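Local coordinates for protein elongation factor G (PDB 2DY1) that binds GTP with a magnesium ion and probably acts as a GTPase elongation factor in the translocation step of protein synthesis, at residues Thr23-Ala28 with Ile259-Leu264. Sequence-based numbering, arbitrary orientation.
Sequences TTLTEA and IGVLPL. With MG (magnesium ion), chain B; GTP (guanosine-5'-triphosphate), chain C.
One methyl of Leu264, CD2, meets the branched end of Leu25, the two side chains crossing at a slant, with 3.6 Å between Leu264 CD2 and Leu25 CD2. Only that one methyl of Leu264 takes part, and it also lies against CG and CD1 of Leu25, so it sits over the fork of the opposing side chain. Leu25 leaves its helix alongside the partner segment, yet CG anti to the backbone N (chi1 -171°) carries the branched end in toward Leu264. One turn earlier on helix 261-271, Val261 straddles Ala28: its CG2 rests 3.8 Å from Ala28 CB, while CG1 lies 3.8 Å from Ala28 C. All four residues are buried, and no hydrogen bond crosses between the segments. In the P-loop GTPase fold this joins the helix following the Walker A loop, 22-32, to helix 261-271. The start of helix 22-32 serves the nucleotide instead. Thr23 OG1 binds magnesium at 2.1 Å, a site shared with Thr61, and Thr23 N donates to GTP O2B (2.9 Å, 163°). Thr24 grips the alpha-phosphate oxygen O1A twice, its OG1 at 2.7 Å and its backbone N at 2.8 Å through a more bent bond (141°).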
ATOM      1  N   THR A  23     -10.969  13.351  -8.377  1.00  9.40           N
ATOM      2  CA  THR A  23     -11.560  14.277  -7.435  1.00  9.48           C
ATOM      3  C   THR A  23     -12.373  15.342  -8.135  1.00 10.73           C
ATOM      4  O   THR A  23     -13.389  15.782  -7.630  1.00  9.09           O
ATOM      5  CB  THR A  23     -10.456  14.878  -6.566  1.00  9.35           C
ATOM      6  OG1 THR A  23      -9.839  13.805  -5.843  1.00 11.50           O
ATOM      7  CG2 THR A  23     -11.018  15.924  -5.570  1.00 11.53           C
ATOM      8  N   THR A  24     -11.928  15.752  -9.325  1.00 10.29           N
ATOM      9  CA  THR A  24     -12.654  16.761 -10.077  1.00  8.67           C
ATOM     10  C   THR A  24     -14.023  16.210 -10.532  1.00  9.10           C
ATOM     11  O   THR A  24     -15.036  16.918 -10.537  1.00 11.06           O
ATOM     12  CB  THR A  24     -11.789  17.209 -11.265  1.00  8.26           C
ATOM     13  OG1 THR A  24     -10.586  17.813 -10.755  1.00 10.85           O
ATOM     14  CG2 THR A  24     -12.521  18.238 -12.115  1.00 11.67           C
ATOM     15  N   LEU A  25     -14.046  14.930 -10.890  1.00 10.15           N
ATOM     16  CA  LEU A  25     -15.297  14.306 -11.283  1.00 10.08           C
ATOM     17  C   LEU A  25     -16.209  14.191 -10.056  1.00  7.66           C
ATOM     18  O   LEU A  25     -17.420  14.428 -10.122  1.00  9.54           O
ATOM     19  CB  LEU A  25     -15.010  12.917 -11.852  1.00 13.54           C
ATOM     20  CG  LEU A  25     -16.156  12.179 -12.521  1.00 24.43           C
ATOM     21  CD1 LEU A  25     -16.720  13.015 -13.684  1.00 22.21           C
ATOM     22  CD2 LEU A  25     -15.606  10.846 -13.035  1.00 22.53           C
ATOM     23  N   THR A  26     -15.605  13.829  -8.927  1.00  9.27           N
ATOM     24  CA  THR A  26     -16.357  13.679  -7.676  1.00  8.78           C
ATOM     25  C   THR A  26     -17.002  15.013  -7.306  1.00 11.54           C
ATOM     26  O   THR A  26     -18.174  15.074  -6.934  1.00 10.32           O
ATOM     27  CB  THR A  26     -15.413  13.190  -6.550  1.00  8.29           C
ATOM     28  OG1 THR A  26     -14.873  11.908  -6.916  1.00 10.26           O
ATOM     29  CG2 THR A  26     -16.161  13.061  -5.217  1.00 10.60           C
ATOM     30  N   GLU A  27     -16.218  16.094  -7.393  1.00 10.60           N
ATOM     31  CA  GLU A  27     -16.730  17.442  -7.124  1.00  9.62           C
ATOM     32  C   GLU A  27     -17.907  17.774  -8.040  1.00 11.18           C
ATOM     33  O   GLU A  27     -18.908  18.319  -7.600  1.00 11.63           O
ATOM     34  CB  GLU A  27     -15.648  18.502  -7.370  1.00 12.41           C
ATOM     35  CG  GLU A  27     -14.766  18.876  -6.197  1.00 24.71           C
ATOM     36  CD  GLU A  27     -15.557  19.280  -4.959  1.00 12.71           C
ATOM     37  OE1 GLU A  27     -15.602  18.436  -4.073  1.00 14.13           O
ATOM     38  OE2 GLU A  27     -16.120  20.397  -4.878  1.00 18.33           O
ATOM     39  N   ALA A  28     -17.777  17.442  -9.323  1.00 11.15           N
ATOM     40  CA  ALA A  28     -18.840  17.723 -10.288  1.00 12.61           C
ATOM     41  C   ALA A  28     -20.109  16.947  -9.947  1.00 11.84           C
ATOM     42  O   ALA A  28     -21.209  17.481 -10.061  1.00 11.78           O
ATOM     43  CB  ALA A  28     -18.367  17.385 -11.728  1.00 10.06           C
ATOM     44  N   ILE A 259     -19.045  17.934 -18.618  1.00 12.78           N
ATOM     45  CA  ILE A 259     -19.658  17.181 -19.708  1.00 10.19           C
ATOM     46  C   ILE A 259     -19.906  15.740 -19.257  1.00 10.72           C
ATOM     47  O   ILE A 259     -18.996  15.077 -18.750  1.00 11.01           O
ATOM     48  CB  ILE A 259     -18.736  17.153 -20.954  1.00 11.83           C
ATOM     49  CG1 ILE A 259     -18.678  18.546 -21.592  1.00 13.45           C
ATOM     50  CG2 ILE A 259     -19.242  16.104 -21.968  1.00 12.45           C
ATOM     51  CD1 ILE A 259     -17.646  18.645 -22.740  1.00 16.36           C
ATOM     52  N   GLY A 260     -21.147  15.270 -19.413  1.00 12.33           N
ATOM     53  CA  GLY A 260     -21.485  13.882 -19.096  1.00 12.81           C
ATOM     54  C   GLY A 260     -21.492  13.447 -17.650  1.00 10.71           C
ATOM     55  O   GLY A 260     -21.456  12.257 -17.377  1.00 11.79           O
ATOM     56  N   VAL A 261     -21.577  14.395 -16.727  1.00 10.39           N
ATOM     57  CA  VAL A 261     -21.552  14.044 -15.311  1.00 10.32           C
ATOM     58  C   VAL A 261     -22.788  13.275 -14.839  1.00 12.48           C
ATOM     59  O   VAL A 261     -22.648  12.184 -14.275  1.00 10.82           O
ATOM     60  CB  VAL A 261     -21.335  15.321 -14.450  1.00 13.71           C
ATOM     61  CG1 VAL A 261     -21.391  15.002 -12.955  1.00 13.32           C
ATOM     62  CG2 VAL A 261     -19.980  15.890 -14.774  1.00 15.51           C
ATOM     63  N   LEU A 262     -23.988  13.808 -15.062  1.00 13.39           N
ATOM     64  CA  LEU A 262     -25.170  13.078 -14.606  1.00 13.01           C
ATOM     65  C   LEU A 262     -25.355  11.811 -15.451  1.00 14.19           C
ATOM     66  O   LEU A 262     -25.799  10.797 -14.938  1.00 11.62           O
ATOM     67  CB  LEU A 262     -26.409  13.988 -14.583  1.00 11.00           C
ATOM     68  CG  LEU A 262     -26.287  15.075 -13.480  1.00 13.56           C
ATOM     69  CD1 LEU A 262     -27.506  16.000 -13.488  1.00 15.03           C
ATOM     70  CD2 LEU A 262     -26.141  14.400 -12.096  1.00 13.23           C
ATOM     71  N   PRO A 263     -25.038  11.855 -16.756  1.00 11.00           N
ATOM     72  CA  PRO A 263     -25.186  10.618 -17.542  1.00 12.60           C
ATOM     73  C   PRO A 263     -24.273   9.502 -16.965  1.00 13.50           C
ATOM     74  O   PRO A 263     -24.619   8.316 -17.008  1.00 14.13           O
ATOM     75  CB  PRO A 263     -24.750  11.046 -18.937  1.00 14.25           C
ATOM     76  CG  PRO A 263     -25.296  12.440 -19.015  1.00 14.34           C
ATOM     77  CD  PRO A 263     -24.938  13.027 -17.647  1.00 15.60           C
ATOM     78  N   LEU A 264     -23.105   9.879 -16.437  1.00 10.62           N
ATOM     79  CA  LEU A 264     -22.194   8.896 -15.834  1.00 10.74           C
ATOM     80  C   LEU A 264     -22.860   8.296 -14.593  1.00 10.85           C
ATOM     81  O   LEU A 264     -22.774   7.091 -14.349  1.00 11.44           O
ATOM     82  CB  LEU A 264     -20.865   9.557 -15.428  1.00  9.93           C
ATOM     83  CG  LEU A 264     -19.929   8.711 -14.561  1.00 11.87           C
ATOM     84  CD1 LEU A 264     -19.452   7.511 -15.362  1.00 15.35           C
ATOM     85  CD2 LEU A 264     -18.732   9.542 -14.113  1.00 13.16           C
TER
HETATM   86 MG    MG B 701      -7.888  12.998  -6.141  1.00  9.28          MG
HETATM   87  PG  GTP C 700      -5.057  12.159  -7.598  1.00 10.86           P
HETATM   88  O1G GTP C 700      -3.692  12.931  -7.248  1.00 13.18           O
HETATM   89  O2G GTP C 700      -6.064  12.279  -6.355  1.00 10.80           O
HETATM   90  O3G GTP C 700      -4.839  10.754  -8.010  1.00 14.90           O
HETATM   91  O3B GTP C 700      -5.652  13.055  -8.797  1.00  9.77           O
HETATM   92  PB  GTP C 700      -7.169  13.000  -9.318  1.00 11.27           P
HETATM   93  O1B GTP C 700      -7.334  11.799 -10.170  1.00 11.91           O
HETATM   94  O2B GTP C 700      -8.097  13.165  -8.174  1.00  8.00           O
HETATM   95  O3A GTP C 700      -7.208  14.250 -10.323  1.00 13.85           O
HETATM   96  PA  GTP C 700      -7.703  15.720  -9.912  1.00 14.91           P
HETATM   97  O1A GTP C 700      -9.181  15.733  -9.859  1.00 14.79           O
HETATM   98  O2A GTP C 700      -6.946  16.162  -8.718  1.00 15.16           O
HETATM   99  O5' GTP C 700      -7.261  16.603 -11.179  1.00 13.65           O
HETATM  100  C5' GTP C 700      -5.875  16.899 -11.357  1.00 14.65           C
HETATM  101  C4' GTP C 700      -5.711  18.029 -12.371  1.00 19.65           C
HETATM  102  O4' GTP C 700      -6.437  17.633 -13.547  1.00 15.10           O
HETATM  103  C3' GTP C 700      -6.387  19.299 -11.850  1.00 20.18           C
HETATM  104  O3' GTP C 700      -5.698  20.441 -12.366  1.00 24.77           O
HETATM  105  C2' GTP C 700      -7.787  19.207 -12.458  1.00 19.94           C
HETATM  106  O2' GTP C 700      -8.312  20.526 -12.638  1.00 21.94           O
HETATM  107  C1' GTP C 700      -7.416  18.644 -13.829  1.00 11.76           C
HETATM  108  N9  GTP C 700      -8.563  18.026 -14.531  1.00 14.53           N
HETATM  109  C8  GTP C 700      -9.361  17.077 -14.045  1.00 13.98           C
HETATM  110  N7  GTP C 700     -10.195  16.664 -14.997  1.00 14.05           N
HETATM  111  C5  GTP C 700      -9.933  17.359 -16.100  1.00 13.10           C
HETATM  112  C6  GTP C 700     -10.472  17.364 -17.382  1.00 18.90           C
HETATM  113  O6  GTP C 700     -11.359  16.580 -17.715  1.00 16.27           O
HETATM  114  N1  GTP C 700      -9.954  18.265 -18.321  1.00 16.72           N
HETATM  115  C2  GTP C 700      -8.915  19.132 -17.961  1.00 20.68           C
HETATM  116  N2  GTP C 700      -8.419  19.987 -18.850  1.00 19.77           N
HETATM  117  N3  GTP C 700      -8.418  19.094 -16.715  1.00 17.96           N
HETATM  118  C4  GTP C 700      -8.899  18.239 -15.800  1.00 16.38           C
HETATM  119  O   HOH W   1      -7.226  14.983  -6.071  1.00 11.70           O
HETATM  120  O   HOH W   2      -8.761  11.097  -6.174  1.00  8.96           O